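Local coordinates for RmpA (Streptococcus mutans, PDB 3BJV), which probably serves as the IIA component of a phosphoenolpyruvate-dependent phosphotransferase system that takes up ascorbate and phosphorylates it, at residues A[62-67]-A[117-122]. Sequence-based numbering, arbitrary orientation.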
ATOM      1  N   PRO A  62     -13.230  -5.000   0.346  1.00 22.51           N
ATOM      2  CA  PRO A  62     -14.452  -5.029   1.173  1.00 20.79           C
ATOM      3  C   PRO A  62     -14.362  -6.030   2.319  1.00 18.39           C
ATOM      4  O   PRO A  62     -13.706  -7.041   2.162  1.00 17.88           O
ATOM      5  CB  PRO A  62     -15.565  -5.382   0.163  1.00 21.06           C
ATOM      6  CG  PRO A  62     -14.965  -5.044  -1.197  1.00 22.97           C
ATOM      7  CD  PRO A  62     -13.507  -5.458  -1.032  1.00 22.64           C
ATOM      8  N   GLY A  63     -15.002  -5.721   3.449  1.00 16.71           N
ATOM      9  CA  GLY A  63     -14.859  -6.473   4.678  1.00 14.99           C
ATOM     10  C   GLY A  63     -13.729  -6.024   5.620  1.00 14.23           C
ATOM     11  O   GLY A  63     -13.811  -6.244   6.829  1.00 14.46           O
ATOM     12  N   MET A  64     -12.666  -5.417   5.119  1.00 12.96           N
ATOM     13  CA  MET A  64     -11.579  -5.060   6.026  1.00 13.44           C
ATOM     14  C   MET A  64     -11.178  -3.546   6.030  1.00 12.74           C
ATOM     15  O   MET A  64     -11.385  -2.824   5.045  1.00 12.68           O
ATOM     16  CB  MET A  64     -10.367  -5.985   5.796  1.00 14.03           C
ATOM     17  CG  MET A  64      -9.538  -5.689   4.537  1.00 17.62           C
ATOM     18  SD  MET A  64      -8.512  -4.164   4.612  1.00 21.95           S
ATOM     19  CE  MET A  64      -7.074  -4.771   5.493  1.00 19.21           C
ATOM     20  N   ALA A  65     -10.629  -3.091   7.152  1.00 11.26           N
ATOM     21  CA  ALA A  65     -10.059  -1.774   7.295  1.00  9.65           C
ATOM     22  C   ALA A  65      -8.688  -1.912   7.955  1.00  9.99           C
ATOM     23  O   ALA A  65      -8.507  -2.759   8.828  1.00  8.95           O
ATOM     24  CB  ALA A  65     -10.972  -0.915   8.156  1.00  9.21           C
ATOM     25  N   MET A  66      -7.725  -1.089   7.535  1.00 10.23           N
ATOM     26  CA  MET A  66      -6.471  -0.905   8.277  1.00 13.10           C
ATOM     27  C   MET A  66      -6.355   0.508   8.855  1.00 10.50           C
ATOM     28  O   MET A  66      -5.589   1.318   8.348  1.00 10.16           O
ATOM     29  CB  MET A  66      -5.239  -1.249   7.423  1.00 11.97           C
ATOM     30  CG  MET A  66      -5.424  -0.933   6.011  1.00 16.35           C
ATOM     31  SD  MET A  66      -3.916  -1.083   5.065  1.00 22.64           S
ATOM     32  CE  MET A  66      -3.030   0.401   5.663  1.00 20.34           C
ATOM     33  N   PRO A  67      -7.102   0.807   9.941  1.00  9.74           N
ATOM     34  CA  PRO A  67      -7.134   2.178  10.477  1.00  8.67           C
ATOM     35  C   PRO A  67      -5.723   2.655  10.911  1.00  8.02           C
ATOM     36  O   PRO A  67      -4.977   1.892  11.562  1.00  7.63           O
ATOM     37  CB  PRO A  67      -8.034   2.059  11.713  1.00  9.04           C
ATOM     38  CG  PRO A  67      -8.636   0.697  11.683  1.00  8.90           C
ATOM     39  CD  PRO A  67      -7.836  -0.157  10.780  1.00  9.70           C
ATOM     40  N   PRO A 117       2.629  -4.769   2.352  1.00 11.39           N
ATOM     41  CA  PRO A 117       2.825  -6.112   1.834  1.00 10.09           C
ATOM     42  C   PRO A 117       2.394  -7.256   2.806  1.00  9.78           C
ATOM     43  O   PRO A 117       1.901  -8.287   2.353  1.00 10.26           O
ATOM     44  CB  PRO A 117       4.335  -6.170   1.637  1.00 10.41           C
ATOM     45  CG  PRO A 117       4.827  -4.811   1.618  1.00  8.83           C
ATOM     46  CD  PRO A 117       3.892  -3.986   2.344  1.00 10.94           C
ATOM     47  N   GLN A 118       2.591  -7.099   4.113  1.00  9.17           N
ATOM     48  CA  GLN A 118       2.269  -8.175   5.058  1.00  9.27           C
ATOM     49  C   GLN A 118       0.787  -8.264   5.277  1.00  9.60           C
ATOM     50  O   GLN A 118       0.239  -9.347   5.461  1.00 10.31           O
ATOM     51  CB  GLN A 118       2.935  -7.931   6.404  1.00 10.32           C
ATOM     52  CG  GLN A 118       4.416  -8.311   6.440  1.00  6.85           C
ATOM     53  CD  GLN A 118       5.031  -7.989   7.770  1.00  7.86           C
ATOM     54  OE1 GLN A 118       5.528  -6.859   8.020  1.00 11.68           O
ATOM     55  NE2 GLN A 118       5.009  -8.962   8.649  1.00  5.67           N
ATOM     56  N   ILE A 119       0.137  -7.105   5.261  1.00 10.43           N
ATOM     57  CA  ILE A 119      -1.301  -7.026   5.416  1.00 10.39           C
ATOM     58  C   ILE A 119      -1.998  -7.647   4.193  1.00 11.35           C
ATOM     59  O   ILE A 119      -2.946  -8.440   4.359  1.00  9.00           O
ATOM     60  CB  ILE A 119      -1.745  -5.588   5.701  1.00 10.43           C
ATOM     61  CG1 ILE A 119      -1.312  -5.228   7.133  1.00 10.62           C
ATOM     62  CG2 ILE A 119      -3.268  -5.398   5.451  1.00  7.42           C
ATOM     63  CD1 ILE A 119      -1.213  -3.708   7.436  1.00 10.91           C
ATOM     64  N   ILE A 120      -1.501  -7.324   2.994  1.00 12.12           N
ATOM     65  CA  ILE A 120      -2.126  -7.852   1.809  1.00 14.87           C
ATOM     66  C   ILE A 120      -1.925  -9.377   1.625  1.00 14.77           C
ATOM     67  O   ILE A 120      -2.887 -10.083   1.263  1.00 14.71           O
ATOM     68  CB  ILE A 120      -2.000  -6.943   0.496  1.00 16.24           C
ATOM     69  CG1 ILE A 120      -0.638  -6.911  -0.113  1.00 18.57           C
ATOM     70  CG2 ILE A 120      -2.470  -5.458   0.731  1.00 15.63           C
ATOM     71  CD1 ILE A 120      -0.409  -5.433  -0.713  1.00 22.06           C
ATOM     72  N   ALA A 121      -0.741  -9.881   1.989  1.00 14.82           N
ATOM     73  CA  ALA A 121      -0.494 -11.346   2.095  1.00 14.87           C
ATOM     74  C   ALA A 121      -1.547 -12.089   2.947  1.00 14.30           C
ATOM     75  O   ALA A 121      -2.078 -13.105   2.533  1.00 14.45           O
ATOM     76  CB  ALA A 121       0.919 -11.620   2.658  1.00 14.77           C
ATOM     77  N   LEU A 122      -1.820 -11.578   4.147  1.00 13.75           N
ATOM     78  CA  LEU A 122      -2.847 -12.160   5.044  1.00 12.86           C
ATOM     79  C   LEU A 122      -4.228 -12.230   4.372  1.00 13.09           C
ATOM     80  O   LEU A 122      -4.842 -13.322   4.300  1.00 13.06           O
ATOM     81  CB  LEU A 122      -2.901 -11.360   6.350  1.00 11.75           C
ATOM     82  CG  LEU A 122      -3.897 -11.809   7.407  1.00 13.33           C
ATOM     83  CD1 LEU A 122      -3.599 -13.274   7.837  1.00 13.58           C
ATOM     84  CD2 LEU A 122      -3.802 -10.848   8.645  1.00 12.64           C
TER
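The carbonyl O of M66 accepts a hydrogen bond from H68 ND1 just past the end of strand 63-65, while the M66 side chain turns to I119 of helix 108-123. This is sheet-to-helix packing within the three-layer alpha/beta sandwich of the PTS EIIA type 2 family. Strand 63-65 is hydrogen-bonded in parallel to strand 96-104, and the helix rests against the sheet without a hydrogen bond between the two segments. Both methionines, two residues apart, converge on the same branch of I119. The methyl CE of M64 meets I119 CG2 at 3.9 Å, its side chain crossing that of I119 at about a right angle. Bends at chi2 (72°) and chi3 (83°) fold the M64 thioether so that CE, rather than SD, faces the helix. M66 approaches more loosely with its sulfur, SD lying 4.4 Å from I119 CG2. L103 and F80 of the sheet also touch I119, F123 adjoins M64, and H111 touches M66. The next helix residue, I120, packs on I120 of the second subunit. Chi1 of -72° puts CG2 of I119 anti to its backbone N, the branch both methionines reach. I119 CD1 lies 4.5 Å from M66 SD.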